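Local coordinates for methylxanthine N1-demethylase NdmA (Pseudomonas putida, PDB 6ICN), which catalyses the N1-demethylation of caffeine to theobromine and formaldehyde, the first step of bacterial caffeine degradation, as a Rieske oxygenase with a non-heme iron centre, at residues Val38-Glu43 with Gln170-Trp175; Asn280-Ala285 with Ala298-Val303. All blocks are in the same frame, centred on the assembly; numbering follows the deposited sequence.

Interaction 1. Residues Val38-Glu43 with Gln170-Trp175; sequences VCTVTE and QEPYWW
At Thr40 the chain turns from strand 35-40 into helix 41-47, and this turn lies against Pro172, in the irregular part of strand 166-175 at the edge of the catalytic sheet, with no direct hydrogen bond between the segments. The turn is a capping box. Glu43 N donates to Thr40 OG1 (2.8 Å), and Thr40 N returns a bond to the anti lone pair of Glu43 OE1 (2.9 Å). Threonine suits the N-cap because its hydroxyl, held between the backbone N and carbonyl carbon (chi1 66°), meets the first turn of the helix, while its methyl CG2 lies 4.2 Å from Pro172 CD. Beyond CG the Glu43 chain is extended, which carries its carboxylate to the proline ring from the opposite direction, OE2 coming 3.2 Å from Pro172 CG. Proline offers a compact, rigid hydrocarbon surface here. Lys279 forms a salt bridge with Glu43 OE1. With an alanine at Glu43, Lys279 would probably lose its charged mate, Thr40 N its side-chain acceptor and a bridging water its hold on this side. That water donates to Glu43 OE2 (2.7 Å) and, lying in the plane of the indole, accepts from Trp174 NE1 (3.0 Å).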
ATOM      1  N   VAL A  38     -29.983   7.847   8.574  1.00 13.75           N
ATOM      2  CA  VAL A  38     -28.996   7.914   7.504  1.00 13.97           C
ATOM      3  C   VAL A  38     -27.627   8.341   7.991  1.00 15.34           C
ATOM      4  O   VAL A  38     -26.627   8.026   7.322  1.00 16.30           O
ATOM      5  CB  VAL A  38     -29.464   8.831   6.357  1.00 17.19           C
ATOM      6  CG1 VAL A  38     -30.725   8.229   5.708  1.00 15.47           C
ATOM      7  CG2 VAL A  38     -29.717  10.283   6.847  1.00 17.13           C
ATOM      8  N   CYS A  39     -27.538   9.003   9.133  1.00 15.80           N
ATOM      9  CA  CYS A  39     -26.261   9.440   9.676  1.00 15.82           C
ATOM     10  C   CYS A  39     -26.491   9.870  11.110  1.00 15.69           C
ATOM     11  O   CYS A  39     -27.634  10.078  11.530  1.00 16.87           O
ATOM     12  CB  CYS A  39     -25.667  10.587   8.847  1.00 15.78           C
ATOM     13  SG  CYS A  39     -26.617  12.150   8.878  1.00 17.05           S
ATOM     14  N   THR A  40     -25.402   9.955  11.869  1.00 16.51           N
ATOM     15  CA  THR A  40     -25.476  10.630  13.155  1.00 15.40           C
ATOM     16  C   THR A  40     -25.373  12.137  12.947  1.00 16.27           C
ATOM     17  O   THR A  40     -24.874  12.617  11.919  1.00 15.97           O
ATOM     18  CB  THR A  40     -24.351  10.190  14.098  1.00 18.32           C
ATOM     19  OG1 THR A  40     -23.086  10.617  13.564  1.00 17.78           O
ATOM     20  CG2 THR A  40     -24.348   8.665  14.275  1.00 17.11           C
ATOM     21  N   VAL A  41     -25.879  12.884  13.935  1.00 16.44           N
ATOM     22  CA  VAL A  41     -25.689  14.336  13.931  1.00 14.29           C
ATOM     23  C   VAL A  41     -24.203  14.665  13.898  1.00 17.14           C
ATOM     24  O   VAL A  41     -23.762  15.544  13.144  1.00 16.35           O
ATOM     25  CB  VAL A  41     -26.396  14.981  15.139  1.00 16.79           C
ATOM     26  CG1 VAL A  41     -26.040  16.480  15.245  1.00 20.04           C
ATOM     27  CG2 VAL A  41     -27.914  14.822  14.997  1.00 18.81           C
ATOM     28  N   THR A  42     -23.406  13.902  14.652  1.00 17.68           N
ATOM     29  CA  THR A  42     -21.951  14.057  14.636  1.00 17.43           C
ATOM     30  C   THR A  42     -21.381  13.926  13.221  1.00 16.38           C
ATOM     31  O   THR A  42     -20.570  14.762  12.789  1.00 16.24           O
ATOM     32  CB  THR A  42     -21.330  13.041  15.592  1.00 17.82           C
ATOM     33  OG1 THR A  42     -21.664  13.431  16.934  1.00 20.36           O
ATOM     34  CG2 THR A  42     -19.799  13.016  15.435  1.00 21.38           C
ATOM     35  N   GLU A  43     -21.816  12.911  12.463  1.00 16.57           N
ATOM     36  CA  GLU A  43     -21.356  12.794  11.077  1.00 17.94           C
ATOM     37  C   GLU A  43     -21.726  14.022  10.250  1.00 15.53           C
ATOM     38  O   GLU A  43     -20.913  14.510   9.456  1.00 16.70           O
ATOM     39  CB  GLU A  43     -21.938  11.539  10.425  1.00 15.23           C
ATOM     40  CG  GLU A  43     -21.298  10.254  10.844  1.00 21.48           C
ATOM     41  CD  GLU A  43     -21.933   9.078  10.138  1.00 25.08           C
ATOM     42  OE1 GLU A  43     -23.159   8.916  10.265  1.00 19.44           O
ATOM     43  OE2 GLU A  43     -21.209   8.317   9.453  1.00 32.30           O
ATOM     44  N   GLN A 170     -22.728   5.345  19.357  1.00 16.67           N
ATOM     45  CA  GLN A 170     -21.502   4.849  18.735  1.00 18.79           C
ATOM     46  C   GLN A 170     -21.365   5.341  17.296  1.00 20.36           C
ATOM     47  O   GLN A 170     -22.319   5.797  16.663  1.00 20.21           O
ATOM     48  CB  GLN A 170     -21.452   3.322  18.776  1.00 19.43           C
ATOM     49  CG  GLN A 170     -21.341   2.796  20.181  1.00 20.03           C
ATOM     50  CD  GLN A 170     -20.687   1.425  20.284  1.00 18.79           C
ATOM     51  OE1 GLN A 170     -20.642   0.850  21.355  1.00 19.67           O
ATOM     52  NE2 GLN A 170     -20.167   0.908  19.169  1.00 24.21           N
ATOM     53  N   GLU A 171     -20.141   5.254  16.780  1.00 19.85           N
ATOM     54  CA  GLU A 171     -19.955   5.511  15.364  1.00 18.31           C
ATOM     55  C   GLU A 171     -20.660   4.426  14.549  1.00 16.20           C
ATOM     56  O   GLU A 171     -20.703   3.267  14.961  1.00 21.23           O
ATOM     57  CB  GLU A 171     -18.472   5.552  15.027  1.00 24.57           C
ATOM     58  CG  GLU A 171     -17.830   6.848  15.535  1.00 29.86           C
ATOM     59  CD  GLU A 171     -16.332   6.889  15.373  1.00 42.46           C
ATOM     60  OE1 GLU A 171     -15.753   5.922  14.830  1.00 39.57           O
ATOM     61  OE2 GLU A 171     -15.741   7.909  15.786  1.00 43.44           O
ATOM     62  N   PRO A 172     -21.191   4.767  13.380  1.00 17.52           N
ATOM     63  CA  PRO A 172     -21.856   3.740  12.563  1.00 17.00           C
ATOM     64  C   PRO A 172     -20.876   2.668  12.108  1.00 19.50           C
ATOM     65  O   PRO A 172     -19.678   2.918  11.954  1.00 18.46           O
ATOM     66  CB  PRO A 172     -22.428   4.521  11.374  1.00 21.61           C
ATOM     67  CG  PRO A 172     -21.844   5.899  11.455  1.00 30.59           C
ATOM     68  CD  PRO A 172     -21.362   6.130  12.848  1.00 21.79           C
ATOM     69  N   TYR A 173     -21.410   1.460  11.883  1.00 16.82           N
ATOM     70  CA  TYR A 173     -20.625   0.344  11.365  1.00 17.77           C
ATOM     71  C   TYR A 173     -21.299  -0.218  10.116  1.00 18.17           C
ATOM     72  O   TYR A 173     -22.522  -0.384  10.064  1.00 18.11           O
ATOM     73  CB  TYR A 173     -20.409  -0.751  12.439  1.00 18.17           C
ATOM     74  CG  TYR A 173     -21.659  -1.389  13.011  1.00 18.09           C
ATOM     75  CD1 TYR A 173     -22.431  -0.736  13.982  1.00 19.19           C
ATOM     76  CD2 TYR A 173     -22.072  -2.662  12.591  1.00 18.56           C
ATOM     77  CE1 TYR A 173     -23.578  -1.331  14.507  1.00 18.71           C
ATOM     78  CE2 TYR A 173     -23.208  -3.263  13.127  1.00 19.74           C
ATOM     79  CZ  TYR A 173     -23.956  -2.601  14.076  1.00 20.68           C
ATOM     80  OH  TYR A 173     -25.098  -3.187  14.577  1.00 22.14           O
ATOM     81  N   TRP A 174     -20.498  -0.479   9.097  1.00 17.73           N
ATOM     82  CA  TRP A 174     -21.012  -0.889   7.796  1.00 18.15           C
ATOM     83  C   TRP A 174     -20.853  -2.389   7.620  1.00 16.41           C
ATOM     84  O   TRP A 174     -19.774  -2.926   7.866  1.00 17.91           O
ATOM     85  CB  TRP A 174     -20.261  -0.169   6.686  1.00 18.86           C
ATOM     86  CG  TRP A 174     -20.544   1.279   6.628  1.00 20.57           C
ATOM     87  CD1 TRP A 174     -20.086   2.251   7.481  1.00 23.76           C
ATOM     88  CD2 TRP A 174     -21.321   1.934   5.642  1.00 22.11           C
ATOM     89  NE1 TRP A 174     -20.557   3.474   7.083  1.00 24.75           N
ATOM     90  CE2 TRP A 174     -21.316   3.312   5.955  1.00 20.96           C
ATOM     91  CE3 TRP A 174     -22.035   1.493   4.534  1.00 19.93           C
ATOM     92  CZ2 TRP A 174     -21.986   4.245   5.182  1.00 25.34           C
ATOM     93  CZ3 TRP A 174     -22.704   2.428   3.760  1.00 26.01           C
ATOM     94  CH2 TRP A 174     -22.674   3.785   4.092  1.00 25.13           C
ATOM     95  N   TRP A 175     -21.920  -3.062   7.186  1.00 15.45           N
ATOM     96  CA  TRP A 175     -21.871  -4.487   6.892  1.00 16.62           C
ATOM     97  C   TRP A 175     -22.333  -4.761   5.470  1.00 16.71           C
ATOM     98  O   TRP A 175     -23.252  -4.117   4.958  1.00 16.21           O
ATOM     99  CB  TRP A 175     -22.761  -5.296   7.839  1.00 17.71           C
ATOM    100  CG  TRP A 175     -22.212  -5.545   9.214  1.00 15.68           C
ATOM    101  CD1 TRP A 175     -21.024  -5.101   9.731  1.00 18.95           C
ATOM    102  CD2 TRP A 175     -22.825  -6.341  10.228  1.00 17.16           C
ATOM    103  NE1 TRP A 175     -20.873  -5.567  11.024  1.00 18.70           N
ATOM    104  CE2 TRP A 175     -21.965  -6.330  11.346  1.00 17.97           C
ATOM    105  CE3 TRP A 175     -24.023  -7.064  10.303  1.00 21.37           C
ATOM    106  CZ2 TRP A 175     -22.270  -7.013  12.523  1.00 19.64           C
ATOM    107  CZ3 TRP A 175     -24.324  -7.741  11.486  1.00 23.54           C
ATOM    108  CH2 TRP A 175     -23.444  -7.714  12.569  1.00 22.26           C
TER
HETATM  109  O   HOH W   1     -20.088   6.132   8.433  1.00 33.65           O

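Interaction 2. Residues Asn280-Ala285 with Ala298-Val303. With CFF (caffeine), chain F.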
ATOM      1  N   ASN A 280     -25.120   0.685   9.992  1.00 15.58           N
ATOM      2  CA  ASN A 280     -25.782   0.304  11.227  1.00 16.24           C
ATOM      3  C   ASN A 280     -25.438   1.262  12.358  1.00 16.48           C
ATOM      4  O   ASN A 280     -24.311   1.754  12.455  1.00 17.77           O
ATOM      5  CB  ASN A 280     -25.422  -1.133  11.595  1.00 17.19           C
ATOM      6  CG  ASN A 280     -25.804  -2.094  10.482  1.00 18.95           C
ATOM      7  OD1 ASN A 280     -26.991  -2.376  10.285  1.00 20.62           O
ATOM      8  ND2 ASN A 280     -24.816  -2.548   9.710  1.00 18.61           N
ATOM      9  N   PHE A 281     -26.421   1.522  13.218  1.00 15.50           N
ATOM     10  CA  PHE A 281     -26.274   2.440  14.338  1.00 15.79           C
ATOM     11  C   PHE A 281     -26.566   1.708  15.640  1.00 17.05           C
ATOM     12  O   PHE A 281     -27.550   0.961  15.731  1.00 17.56           O
ATOM     13  CB  PHE A 281     -27.226   3.642  14.183  1.00 16.15           C
ATOM     14  CG  PHE A 281     -27.031   4.415  12.898  1.00 14.63           C
ATOM     15  CD1 PHE A 281     -27.647   3.999  11.713  1.00 15.41           C
ATOM     16  CD2 PHE A 281     -26.225   5.555  12.866  1.00 15.89           C
ATOM     17  CE1 PHE A 281     -27.471   4.709  10.522  1.00 15.60           C
ATOM     18  CE2 PHE A 281     -26.036   6.271  11.670  1.00 17.21           C
ATOM     19  CZ  PHE A 281     -26.650   5.851  10.501  1.00 17.29           C
ATOM     20  N   LEU A 282     -25.713   1.919  16.642  1.00 15.36           N
ATOM     21  CA  LEU A 282     -25.960   1.465  18.004  1.00 16.54           C
ATOM     22  C   LEU A 282     -25.882   2.657  18.946  1.00 16.77           C
ATOM     23  O   LEU A 282     -24.891   3.405  18.942  1.00 18.50           O
ATOM     24  CB  LEU A 282     -24.952   0.396  18.461  1.00 15.98           C
ATOM     25  CG  LEU A 282     -25.165  -0.045  19.927  1.00 17.85           C
ATOM     26  CD1 LEU A 282     -26.464  -0.848  20.052  1.00 18.72           C
ATOM     27  CD2 LEU A 282     -23.975  -0.847  20.469  1.00 21.70           C
ATOM     28  N   ILE A 283     -26.938   2.849  19.723  1.00 15.62           N
ATOM     29  CA  ILE A 283     -26.943   3.773  20.848  1.00 14.91           C
ATOM     30  C   ILE A 283     -27.161   2.933  22.095  1.00 17.12           C
ATOM     31  O   ILE A 283     -28.036   2.058  22.100  1.00 18.15           O
ATOM     32  CB  ILE A 283     -28.058   4.825  20.711  1.00 16.42           C
ATOM     33  CG1 ILE A 283     -27.997   5.511  19.352  1.00 17.45           C
ATOM     34  CG2 ILE A 283     -27.959   5.866  21.829  1.00 17.18           C
ATOM     35  CD1 ILE A 283     -29.103   6.521  19.130  1.00 18.39           C
ATOM     36  N   PHE A 284     -26.382   3.175  23.147  1.00 16.33           N
ATOM     37  CA  PHE A 284     -26.604   2.399  24.358  1.00 16.82           C
ATOM     38  C   PHE A 284     -26.649   3.319  25.566  1.00 19.89           C
ATOM     39  O   PHE A 284     -25.973   4.354  25.612  1.00 20.10           O
ATOM     40  CB  PHE A 284     -25.564   1.258  24.556  1.00 19.69           C
ATOM     41  CG  PHE A 284     -24.163   1.729  24.813  1.00 19.87           C
ATOM     42  CD1 PHE A 284     -23.304   1.992  23.761  1.00 17.63           C
ATOM     43  CD2 PHE A 284     -23.702   1.886  26.110  1.00 18.56           C
ATOM     44  CE1 PHE A 284     -22.006   2.409  24.002  1.00 19.66           C
ATOM     45  CE2 PHE A 284     -22.407   2.326  26.362  1.00 19.96           C
ATOM     46  CZ  PHE A 284     -21.559   2.589  25.306  1.00 19.79           C
ATOM     47  N   ALA A 285     -27.483   2.932  26.530  1.00 19.63           N
ATOM     48  CA  ALA A 285     -27.728   3.735  27.722  1.00 18.87           C
ATOM     49  C   ALA A 285     -27.549   2.867  28.951  1.00 22.18           C
ATOM     50  O   ALA A 285     -27.890   1.678  28.933  1.00 22.65           O
ATOM     51  CB  ALA A 285     -29.136   4.336  27.730  1.00 19.52           C
ATOM     52  N   ALA A 298     -15.844  -1.041  23.564  1.00 19.04           N
ATOM     53  CA  ALA A 298     -14.977  -2.128  23.131  1.00 18.38           C
ATOM     54  C   ALA A 298     -15.729  -3.454  23.130  1.00 19.12           C
ATOM     55  O   ALA A 298     -15.558  -4.271  22.211  1.00 19.56           O
ATOM     56  CB  ALA A 298     -13.744  -2.208  24.033  1.00 20.19           C
ATOM     57  N   PHE A 299     -16.571  -3.680  24.148  1.00 17.20           N
ATOM     58  CA  PHE A 299     -17.375  -4.898  24.209  1.00 18.16           C
ATOM     59  C   PHE A 299     -18.362  -4.970  23.041  1.00 18.79           C
ATOM     60  O   PHE A 299     -18.469  -6.003  22.367  1.00 20.08           O
ATOM     61  CB  PHE A 299     -18.119  -4.969  25.537  1.00 19.35           C
ATOM     62  CG  PHE A 299     -18.918  -6.227  25.696  1.00 20.22           C
ATOM     63  CD1 PHE A 299     -18.305  -7.400  26.089  1.00 24.72           C
ATOM     64  CD2 PHE A 299     -20.272  -6.238  25.416  1.00 20.87           C
ATOM     65  CE1 PHE A 299     -19.036  -8.575  26.217  1.00 23.59           C
ATOM     66  CE2 PHE A 299     -21.008  -7.405  25.543  1.00 22.41           C
ATOM     67  CZ  PHE A 299     -20.389  -8.571  25.943  1.00 23.43           C
ATOM     68  N   ASN A 300     -19.088  -3.879  22.781  1.00 17.56           N
ATOM     69  CA  ASN A 300     -20.006  -3.874  21.635  1.00 17.92           C
ATOM     70  C   ASN A 300     -19.261  -4.156  20.336  1.00 20.27           C
ATOM     71  O   ASN A 300     -19.728  -4.934  19.497  1.00 17.34           O
ATOM     72  CB  ASN A 300     -20.747  -2.531  21.540  1.00 17.57           C
ATOM     73  CG  ASN A 300     -21.658  -2.284  22.726  1.00 19.64           C
ATOM     74  OD1 ASN A 300     -22.166  -3.222  23.332  1.00 21.00           O
ATOM     75  ND2 ASN A 300     -21.840  -1.018  23.083  1.00 21.04           N
ATOM     76  N   ASP A 301     -18.096  -3.523  20.151  1.00 18.09           N
ATOM     77  CA  ASP A 301     -17.326  -3.728  18.935  1.00 18.54           C
ATOM     78  C   ASP A 301     -16.890  -5.182  18.798  1.00 17.66           C
ATOM     79  O   ASP A 301     -16.851  -5.727  17.686  1.00 19.15           O
ATOM     80  CB  ASP A 301     -16.105  -2.808  18.930  1.00 19.68           C
ATOM     81  CG  ASP A 301     -16.462  -1.341  18.685  1.00 21.20           C
ATOM     82  OD1 ASP A 301     -17.626  -1.035  18.341  1.00 24.98           O
ATOM     83  OD2 ASP A 301     -15.545  -0.509  18.844  1.00 29.93           O
ATOM     84  N   LEU A 302     -16.557  -5.825  19.920  1.00 17.23           N
ATOM     85  CA  LEU A 302     -16.177  -7.240  19.903  1.00 18.63           C
ATOM     86  C   LEU A 302     -17.345  -8.117  19.461  1.00 17.86           C
ATOM     87  O   LEU A 302     -17.186  -9.000  18.604  1.00 19.29           O
ATOM     88  CB  LEU A 302     -15.680  -7.646  21.300  1.00 20.15           C
ATOM     89  CG  LEU A 302     -15.397  -9.128  21.556  1.00 23.44           C
ATOM     90  CD1 LEU A 302     -14.316  -9.622  20.595  1.00 27.74           C
ATOM     91  CD2 LEU A 302     -15.010  -9.371  23.020  1.00 25.44           C
ATOM     92  N   VAL A 303     -18.529  -7.873  20.035  1.00 18.68           N
ATOM     93  CA  VAL A 303     -19.747  -8.578  19.623  1.00 16.94           C
ATOM     94  C   VAL A 303     -19.974  -8.418  18.125  1.00 17.85           C
ATOM     95  O   VAL A 303     -20.203  -9.397  17.402  1.00 18.23           O
ATOM     96  CB  VAL A 303     -20.953  -8.059  20.430  1.00 17.57           C
ATOM     97  CG1 VAL A 303     -22.277  -8.583  19.838  1.00 20.08           C
ATOM     98  CG2 VAL A 303     -20.829  -8.456  21.908  1.00 20.17           C
TER
HETATM   99  N1  CFF F 402     -26.924  -8.168  21.016  1.00 27.43           N
HETATM  100  C2  CFF F 402     -27.222  -8.532  22.304  1.00 30.14           C
HETATM  101  C10 CFF F 402     -27.678  -8.736  19.913  1.00 27.58           C
HETATM  102  C6  CFF F 402     -25.942  -7.298  20.763  1.00 27.94           C
HETATM  103  N3  CFF F 402     -26.519  -8.007  23.339  1.00 30.34           N
HETATM  104  O11 CFF F 402     -28.100  -9.311  22.520  1.00 27.76           O
HETATM  105  C12 CFF F 402     -26.826  -8.389  24.714  1.00 29.20           C
HETATM  106  C4  CFF F 402     -25.522  -7.127  23.087  1.00 29.57           C
HETATM  107  C5  CFF F 402     -25.232  -6.763  21.822  1.00 25.65           C
HETATM  108  N9  CFF F 402     -24.684  -6.469  23.906  1.00 32.45           N
HETATM  109  O13 CFF F 402     -25.684  -6.982  19.633  1.00 25.79           O
HETATM  110  N7  CFF F 402     -24.223  -5.873  21.867  1.00 26.44           N
HETATM  111  C8  CFF F 402     -23.887  -5.695  23.150  1.00 27.13           C
HETATM  112  C14 CFF F 402     -23.439  -5.097  20.922  1.00 28.08           C
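Asn300 sets a polar amide nitrogen against hydrocarbon: its ND2 sits 3.4 Å from Leu282 CD2 and equally close to Phe284 CD1, while its OD1 faces caffeine. The nitrogen is not left without a partner, since it donates to Gln170 OE1 on strand 166-175, and this bond probably helps to fix the amide's rotation with the oxygen turned to the ligand. OD1 lies just 3.0 Å from caffeine C8 and also meets the N7-methyl carbon C14, so asparagine suits the place by serving two unlike neighbours with one short, flat group. Leu282 crosses it at about a right angle, and its branched end also touches the amide carbon. The Phe284 ring approaches obliquely, its plane 72° from that of the amide; chi1 of 67° brings its CD1-CE1 side to the nitrogen, CD1 nearest. The edge of the Phe299 ring makes a peripheral approach, CE2 to caffeine C8 being 4.1 Å. Asn300 thus lines the pocket at the imidazole end of the ligand, while Val303, one turn further along the helix, spans from C14 to the C6 carbonyl oxygen, with CG1 3.8 Å from O13. In the helix-grip fold expected of Rieske oxygenase catalytic domains, the contact joins helix 293-313 to strand 277-286, which runs between antiparallel strands 166-175 and 263-274.

Overall arrangement
From the N terminus, interaction 1 comes first: Val38-Glu43 leaves the edge of the Rieske-domain sheet, and the chain then passes through the cluster ligands Cys80, His82, Cys99 and His102 before Gln170-Trp175 closes this long loop of 126 residues. Interaction 2 opens only afterwards and is far shorter, with 12 residues between its segments. The two therefore follow in series, neither nested nor crossed. In space they lie about 12 Å apart, centre to centre. Interaction 1 joins the Rieske-domain sheet to strand 166-175; interaction 2 joins strand 277-286, its neighbour, to helix 293-313 at the caffeine pocket. Tyr173 pairs with Asn280 across these strands, and Gln170 bonds Asn300.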